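Local coordinates for protein EvdO2 (Micromonospora carbonacea, PDB 4XAB) that probably catalyses an oxidative cyclization in orthosomycin biosynthesis, as a metal-dependent oxygenase of the phytanoyl-CoA dioxygenase family with a double-stranded beta-helix, at residues S96-F101 with R142-W147; D136-R141 with A241-R246; H161-G166 with P193-A198. One frame throughout, in Å; residues are numbered along the deposited sequence. Where two conformers were deposited one is given.

Interaction 1 of 3, residues S96-F101 with R142-W147; sequences SIASAF and RGLSIW
Helix segment 96-101 lies across the strand at 143-147, its N-to-C direction 142° from that of the strand and the two short axes 9.2 Å apart at closest approach. No hydrogen bond joins them; the contact is entirely apolar, and every residue that touches is buried. L144 is the centre of the close-packed part. Its CG sits in the crowded position between backbone N and carbonyl carbon (chi1 52°), and the forked end reaches the helix with both methyls. CD1 meets CB of A98 at 3.9 Å, while CD2 of L144 comes to 3.7 Å from CB of F101 and lies at the edge of that ring, near its plane. CG of F101 is anti to its own carbonyl carbon (chi1 -79°). The ring thereby swings back under I97, one helical turn earlier, whose CG2 stands 4.0 Å above the plane over the ring centre. Packing is looser toward I146, where the tip of an extended chain, CD1, only approaches CG2 of I97 at 4.3 Å. S99 points away from the strand, and both it and S96 are partly exposed; S96 OG bonds to A92 O and E106 OE2, S99 OG to M104 O. F18 of helix 12-21 stacks on the F101 ring and also touches L144, and V208 of strand 206-210 reaches the same two residues. The arrangement is that of a helix packed on the outside of the double-stranded beta-helix, its alanine, isoleucine and phenylalanine against L144 and I146 on one face of the strand.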
# COMPACT_ATOMS: atom_id res chain seq x y z
N SER A 96 -12.63 10.57 3.49
CA SER A 96 -12.60 11.99 3.80
C SER A 96 -11.18 12.54 3.75
O SER A 96 -10.96 13.65 3.27
CB SER A 96 -13.22 12.26 5.17
OG SER A 96 -14.57 11.84 5.17
N ILE A 97 -10.23 11.75 4.24
CA ILE A 97 -8.83 12.15 4.18
C ILE A 97 -8.38 12.26 2.72
O ILE A 97 -7.73 13.22 2.33
CB ILE A 97 -7.92 11.15 4.95
CG1 ILE A 97 -8.17 11.27 6.46
CG2 ILE A 97 -6.46 11.42 4.64
CD1 ILE A 97 -7.46 10.22 7.29
N ALA A 98 -8.76 11.28 1.92
CA ALA A 98 -8.38 11.24 0.50
C ALA A 98 -8.93 12.47 -0.21
O ALA A 98 -8.22 13.11 -1.00
CB ALA A 98 -8.89 9.97 -0.16
N SER A 99 -10.18 12.78 0.08
CA SER A 99 -10.84 13.96 -0.47
C SER A 99 -10.08 15.24 -0.13
O SER A 99 -9.84 16.08 -1.01
CB SER A 99 -12.27 14.05 0.05
OG SER A 99 -12.87 15.24 -0.39
N ALA A 100 -9.71 15.40 1.13
CA ALA A 100 -8.95 16.57 1.57
C ALA A 100 -7.59 16.64 0.88
O ALA A 100 -7.15 17.71 0.45
CB ALA A 100 -8.76 16.55 3.08
N PHE A 101 -6.92 15.50 0.76
CA PHE A 101 -5.58 15.48 0.20
C PHE A 101 -5.57 15.64 -1.32
O PHE A 101 -4.61 16.15 -1.88
CB PHE A 101 -4.85 14.18 0.58
CG PHE A 101 -4.30 14.17 1.99
CD1 PHE A 101 -4.70 15.11 2.92
CD2 PHE A 101 -3.37 13.21 2.37
CE1 PHE A 101 -4.19 15.10 4.22
CE2 PHE A 101 -2.85 13.19 3.66
CZ PHE A 101 -3.26 14.13 4.58
N ARG A 142 -5.63 10.85 -10.96
CA ARG A 142 -5.07 11.35 -9.71
C ARG A 142 -5.45 10.37 -8.62
O ARG A 142 -6.54 9.79 -8.63
CB ARG A 142 -5.58 12.75 -9.40
CG ARG A 142 -5.23 13.75 -10.47
CD ARG A 142 -5.06 15.15 -9.91
NE ARG A 142 -6.32 15.74 -9.49
CZ ARG A 142 -6.60 16.09 -8.24
NH1 ARG A 142 -5.71 15.92 -7.28
NH2 ARG A 142 -7.78 16.64 -7.96
N GLY A 143 -4.58 10.16 -7.65
CA GLY A 143 -4.95 9.21 -6.63
C GLY A 143 -3.91 9.01 -5.57
O GLY A 143 -2.79 9.52 -5.65
N LEU A 144 -4.28 8.21 -4.58
CA LEU A 144 -3.36 7.92 -3.50
C LEU A 144 -3.75 6.61 -2.83
O LEU A 144 -4.80 6.02 -3.12
CB LEU A 144 -3.34 9.07 -2.48
CG LEU A 144 -4.67 9.59 -1.88
CD1 LEU A 144 -5.29 8.60 -0.91
CD2 LEU A 144 -4.44 10.92 -1.16
N SER A 145 -2.87 6.17 -1.95
CA SER A 145 -3.07 4.97 -1.15
C SER A 145 -2.94 5.31 0.32
O SER A 145 -2.08 6.09 0.70
CB SER A 145 -2.03 3.90 -1.49
OG SER A 145 -2.19 3.45 -2.82
N ILE A 146 -3.80 4.71 1.14
CA ILE A 146 -3.75 4.84 2.60
C ILE A 146 -3.50 3.45 3.17
O ILE A 146 -4.35 2.55 3.10
CB ILE A 146 -5.07 5.44 3.16
CG1 ILE A 146 -5.30 6.83 2.57
CG2 ILE A 146 -4.99 5.58 4.66
CD1 ILE A 146 -6.67 7.44 2.91
N TRP A 147 -2.28 3.28 3.68
CA TRP A 147 -1.72 2.04 4.18
C TRP A 147 -1.87 2.03 5.70
O TRP A 147 -1.08 2.68 6.38
CB TRP A 147 -0.24 1.98 3.76
CG TRP A 147 0.58 0.70 3.92
CD1 TRP A 147 0.75 -0.29 2.99
CD2 TRP A 147 1.43 0.35 5.03
NE1 TRP A 147 1.61 -1.25 3.47
CE2 TRP A 147 2.04 -0.88 4.72
CE3 TRP A 147 1.71 0.95 6.26
CZ2 TRP A 147 2.92 -1.53 5.60
CZ3 TRP A 147 2.59 0.30 7.14
CH2 TRP A 147 3.18 -0.92 6.80

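Interaction 2 of 3, residues D136-R141 with A241-R246; sequences DPRWRR and ADPEPR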
# COMPACT_ATOMS: atom_id res chain seq x y z
N ASP A 136 -1.96 2.04 -16.88
CA ASP A 136 -2.00 2.29 -18.32
C ASP A 136 -1.61 3.74 -18.63
O ASP A 136 -2.28 4.66 -18.16
CB ASP A 136 -3.42 1.99 -18.82
CG ASP A 136 -3.53 1.96 -20.32
OD1 ASP A 136 -2.75 2.64 -21.02
OD2 ASP A 136 -4.45 1.27 -20.78
N PRO A 137 -0.54 3.95 -19.41
CA PRO A 137 -0.08 5.33 -19.65
C PRO A 137 -1.04 6.13 -20.52
O PRO A 137 -0.89 7.36 -20.67
CB PRO A 137 1.27 5.13 -20.36
CG PRO A 137 1.16 3.75 -20.98
CD PRO A 137 0.35 2.95 -20.02
N ARG A 138 -2.02 5.45 -21.10
CA ARG A 138 -3.00 6.12 -21.95
C ARG A 138 -4.07 6.86 -21.15
O ARG A 138 -4.82 7.67 -21.71
CB ARG A 138 -3.68 5.10 -22.88
CG ARG A 138 -2.72 4.49 -23.88
CD ARG A 138 -3.41 3.40 -24.67
NE ARG A 138 -3.76 2.24 -23.85
CZ ARG A 138 -4.36 1.15 -24.34
NH1 ARG A 138 -4.67 1.08 -25.62
NH2 ARG A 138 -4.65 0.12 -23.53
N TRP A 139 -4.15 6.59 -19.85
CA TRP A 139 -5.24 7.10 -19.02
C TRP A 139 -4.70 7.53 -17.67
O TRP A 139 -4.19 6.71 -16.90
CB TRP A 139 -6.32 6.03 -18.85
CG TRP A 139 -6.89 5.66 -20.16
CD1 TRP A 139 -6.56 4.59 -20.95
CD2 TRP A 139 -7.87 6.41 -20.89
NE1 TRP A 139 -7.29 4.61 -22.11
CE2 TRP A 139 -8.10 5.72 -22.11
CE3 TRP A 139 -8.59 7.58 -20.63
CZ2 TRP A 139 -9.01 6.16 -23.05
CZ3 TRP A 139 -9.49 8.03 -21.59
CH2 TRP A 139 -9.70 7.32 -22.78
N ARG A 140 -4.81 8.82 -17.38
CA ARG A 140 -4.21 9.35 -16.16
C ARG A 140 -5.26 9.44 -15.07
O ARG A 140 -6.38 9.86 -15.31
CB ARG A 140 -3.58 10.72 -16.43
CG ARG A 140 -2.81 11.30 -15.25
CD ARG A 140 -2.18 12.64 -15.59
NE ARG A 140 -1.54 13.28 -14.44
CZ ARG A 140 -2.15 14.13 -13.62
NH1 ARG A 140 -3.42 14.45 -13.82
NH2 ARG A 140 -1.49 14.66 -12.60
N ARG A 141 -4.91 9.00 -13.87
CA ARG A 141 -5.79 9.18 -12.72
C ARG A 141 -5.00 9.90 -11.65
O ARG A 141 -3.82 9.62 -11.48
CB ARG A 141 -6.28 7.84 -12.16
CG ARG A 141 -7.20 7.03 -13.07
CD ARG A 141 -7.46 5.69 -12.39
NE ARG A 141 -8.19 4.75 -13.22
CZ ARG A 141 -9.51 4.57 -13.16
NH1 ARG A 141 -10.25 5.30 -12.33
NH2 ARG A 141 -10.09 3.67 -13.95
N ALA A 241 -2.89 12.70 -24.04
CA ALA A 241 -2.67 12.99 -25.46
C ALA A 241 -1.38 12.38 -26.00
O ALA A 241 -1.33 11.92 -27.14
CB ALA A 241 -2.68 14.49 -25.70
N ASP A 242 -0.33 12.39 -25.18
CA ASP A 242 0.96 11.84 -25.58
C ASP A 242 1.44 10.85 -24.54
O ASP A 242 2.20 11.21 -23.64
CB ASP A 242 2.00 12.94 -25.79
CG ASP A 242 3.29 12.41 -26.41
OD1 ASP A 242 3.29 11.27 -26.92
OD2 ASP A 242 4.30 13.15 -26.39
N PRO A 243 0.98 9.60 -24.65
CA PRO A 243 1.26 8.58 -23.63
C PRO A 243 2.74 8.18 -23.58
O PRO A 243 3.36 8.03 -24.64
CB PRO A 243 0.40 7.39 -24.08
CG PRO A 243 -0.64 7.97 -24.98
CD PRO A 243 0.01 9.13 -25.66
N GLU A 244 3.28 8.03 -22.38
CA GLU A 244 4.60 7.42 -22.17
C GLU A 244 4.63 5.98 -22.67
O GLU A 244 3.62 5.29 -22.59
CB GLU A 244 4.97 7.46 -20.69
CG GLU A 244 5.07 8.85 -20.13
CD GLU A 244 5.19 8.87 -18.62
OE1 GLU A 244 5.20 7.79 -17.98
OE2 GLU A 244 5.28 9.98 -18.06
N PRO A 245 5.78 5.53 -23.17
CA PRO A 245 5.89 4.15 -23.68
C PRO A 245 5.69 3.05 -22.63
O PRO A 245 5.01 2.07 -22.94
CB PRO A 245 7.31 4.10 -24.26
CG PRO A 245 8.03 5.28 -23.70
CD PRO A 245 6.98 6.33 -23.49
N ARG A 246 6.25 3.21 -21.44
CA ARG A 246 6.24 2.18 -20.38
C ARG A 246 6.35 0.75 -20.94
O ARG A 246 5.41 -0.05 -20.86
CB ARG A 246 4.98 2.33 -19.51
CG ARG A 246 4.90 3.70 -18.83
CD ARG A 246 3.89 3.79 -17.69
NE ARG A 246 3.73 5.20 -17.33
CZ ARG A 246 2.65 5.72 -16.78
NH1 ARG A 246 1.60 4.95 -16.50
NH2 ARG A 246 2.61 7.02 -16.51
O HOH W 1 -1.10 6.21 -16.05
O HOH W 2 1.56 8.68 -20.03
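P137 is the hub of this contact, with its ring and backbone set against the chain at 243-246. The pyrrolidine edge meets a carbonyl: CB of P137 is 3.2 Å from E244 O, with CG nearly as close. R246 lies along the same proline. Its CG is anti to the carbonyl carbon (chi1 -60°) and the chain runs extended from CG to NE, which lays the guanidinium with one face over P137, whose CB stands 3.7 Å above the plane, offset toward the rim. E244 helps to fix the rotation of that group, with E132 and M135 O: NE and NH2 of R246 grip OE1 of E244 side-on, both to the one oxygen, with NE to OE1 at 3.0 Å. The bonds lie near the guanidinium plane but reach OE1 from above the carboxylate plane. NH2 also pairs with E132, and the two acids probably balance the cation; NH1 hydrogen-bonds to M135 O. Two waters bridge the segments, one from D136 O to R246 NH1, the other from P137 O to E244 N. With CG of D136 anti to the backbone N (chi1 -169°), its OD1 accepts from R138 N at 2.9 Å, an Asx turn within the type I turn 136-139. R138 curls back through a bend at chi3 (-67°) after an anti chi2, so that NE meets OD1 of D136 at 3.0 Å and NH2 meets OD2, side-on, both on syn lone pairs and near the guanidinium plane. P243 packs its CB on P137 O. The turn leads into strand 139-149, paired with 238-239; backbone hydrogen bonds pair R138 with V240 and R140 with A238, and the loop following that strand closes over the turn, with W251 touching D136 and R138.

Interaction 3 of 3, residues H161-G166 with P193-A198; sequences HYLPGG and PTSAVA
Backbone hydrogen bonds hold the two segments at one antiparallel hydrogen-bonded pair, Y162 with V197. Y162 N gives to V197 O at 2.9 Å, and V197 N returns a bond of the same length to Y162 O; both are nearly straight and lie in the carbonyl planes. The same oxygens take CA-H...O contacts, V197 O from H161 CA and Y162 O from A196 CA. Of CH-pi kind is the meeting at the neighbouring non-hydrogen-bonded pair. CG of H161 is anti to its carbonyl carbon (chi1 -55°), and CB of A198 sits over one face of the imidazole, 3.9 Å from the ring centroid and nearest ND1 and CE1. Y216 meets this histidine ring edge-to-face. An apolar pair lies at the other end: P164 and V197 cross obliquely, CG of P164 to CG2 of V197 at 3.6 Å. Van der Waals contacts accompany it: L163, its CG anti to the backbone N (chi1 -177°), puts CD1 3.5 Å from CB of S195, and CD of P164 rests near S195 O. Beyond this the chain leaves in a type II turn from L163 to G166, closed by G166 N to L163 O; G165, with no side chain, takes the positive phi of the turn's third position. Y162 projects from the face shared with V197, where its OH bonds to ND1 of H209 and F23 stacks on its ring. Strand 160-162 runs between 197-198 and 215-217, the latter carrying the nickel ligand H215: a short antiparallel sheet bordering the metal site of the double-stranded beta-helix.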
# COMPACT_ATOMS: atom_id res chain seq x y z
N HIS A 161 9.37 3.04 3.01
CA HIS A 161 10.33 4.12 2.84
C HIS A 161 9.92 4.87 1.59
O HIS A 161 9.50 4.25 0.62
CB HIS A 161 11.76 3.59 2.66
CG HIS A 161 12.23 2.68 3.75
ND1 HIS A 161 13.42 2.87 4.42
CD2 HIS A 161 11.71 1.52 4.23
CE1 HIS A 161 13.60 1.90 5.29
NE2 HIS A 161 12.58 1.06 5.20
N TYR A 162 10.10 6.18 1.60
CA TYR A 162 9.74 7.01 0.44
C TYR A 162 10.88 7.85 -0.10
O TYR A 162 11.82 8.18 0.62
CB TYR A 162 8.60 7.96 0.81
CG TYR A 162 7.33 7.27 1.18
CD1 TYR A 162 6.92 7.19 2.50
CD2 TYR A 162 6.52 6.73 0.21
CE1 TYR A 162 5.74 6.59 2.84
CE2 TYR A 162 5.35 6.11 0.53
CZ TYR A 162 4.96 6.03 1.85
OH TYR A 162 3.77 5.42 2.18
N LEU A 163 10.76 8.24 -1.37
CA LEU A 163 11.63 9.28 -1.93
C LEU A 163 10.88 10.60 -1.92
O LEU A 163 10.03 10.83 -2.78
CB LEU A 163 12.06 8.94 -3.37
CG LEU A 163 13.03 9.98 -3.93
CD1 LEU A 163 14.39 9.81 -3.29
CD2 LEU A 163 13.12 9.91 -5.45
N PRO A 164 11.18 11.48 -0.94
CA PRO A 164 10.44 12.74 -0.83
C PRO A 164 10.51 13.56 -2.11
O PRO A 164 11.60 13.75 -2.65
CB PRO A 164 11.14 13.47 0.32
CG PRO A 164 11.80 12.38 1.12
CD PRO A 164 12.22 11.35 0.10
N GLY A 165 9.36 14.04 -2.56
CA GLY A 165 9.31 14.92 -3.71
C GLY A 165 9.27 14.16 -5.02
O GLY A 165 9.09 14.76 -6.08
N GLY A 166 9.41 12.84 -4.95
CA GLY A 166 9.51 12.03 -6.17
C GLY A 166 8.25 12.01 -7.01
O GLY A 166 8.28 11.63 -8.19
N PRO A 193 18.96 5.36 -2.44
CA PRO A 193 18.51 4.95 -1.10
C PRO A 193 18.92 5.92 0.00
O PRO A 193 18.25 5.97 1.02
CB PRO A 193 19.19 3.59 -0.91
CG PRO A 193 19.54 3.12 -2.28
CD PRO A 193 19.85 4.37 -3.04
N THR A 194 20.00 6.68 -0.19
CA THR A 194 20.42 7.63 0.84
C THR A 194 19.48 8.83 0.89
O THR A 194 19.54 9.62 1.83
CB THR A 194 21.85 8.14 0.61
OG1 THR A 194 21.84 9.23 -0.32
CG2 THR A 194 22.72 7.03 0.08
N SER A 195 18.62 8.97 -0.11
CA SER A 195 17.63 10.04 -0.14
C SER A 195 16.31 9.59 0.49
O SER A 195 15.41 10.40 0.70
CB SER A 195 17.39 10.52 -1.56
OG SER A 195 18.61 10.86 -2.19
N ALA A 196 16.22 8.31 0.82
CA ALA A 196 14.97 7.75 1.33
C ALA A 196 14.67 8.18 2.77
O ALA A 196 15.57 8.45 3.57
CB ALA A 196 15.00 6.22 1.25
N VAL A 197 13.38 8.21 3.08
CA VAL A 197 12.91 8.50 4.42
C VAL A 197 11.99 7.37 4.88
O VAL A 197 11.07 7.01 4.16
CB VAL A 197 12.19 9.87 4.46
CG1 VAL A 197 11.56 10.07 5.82
CG2 VAL A 197 13.18 10.99 4.15
N ALA A 198 12.23 6.81 6.07
CA ALA A 198 11.42 5.69 6.54
C ALA A 198 10.25 6.18 7.37
O ALA A 198 10.36 7.20 8.04
CB ALA A 198 12.27 4.70 7.36

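How the interactions relate
Strand 139-149 joins interactions 1 and 2: segment 136-141, a turn entering the strand, continues directly into 142-147, so one strand is packed by helix 89-102 and its entry is met by the loop after strand 238-239, with centres 21 Å apart. Interaction 3 pairs the next strand, 160-162, with 197-198, about 20 Å from interaction 1 and 25 Å from interaction 2 between centres, and touches neither. H129, D131 and H215 bind nickel. The side chain of Y162 is about 8 Å from the nickel ion, that of L144 about 11 Å and that of R246 about 13 Å. H209, the partner of Y162, also pairs through its backbone with S145 of interaction 1.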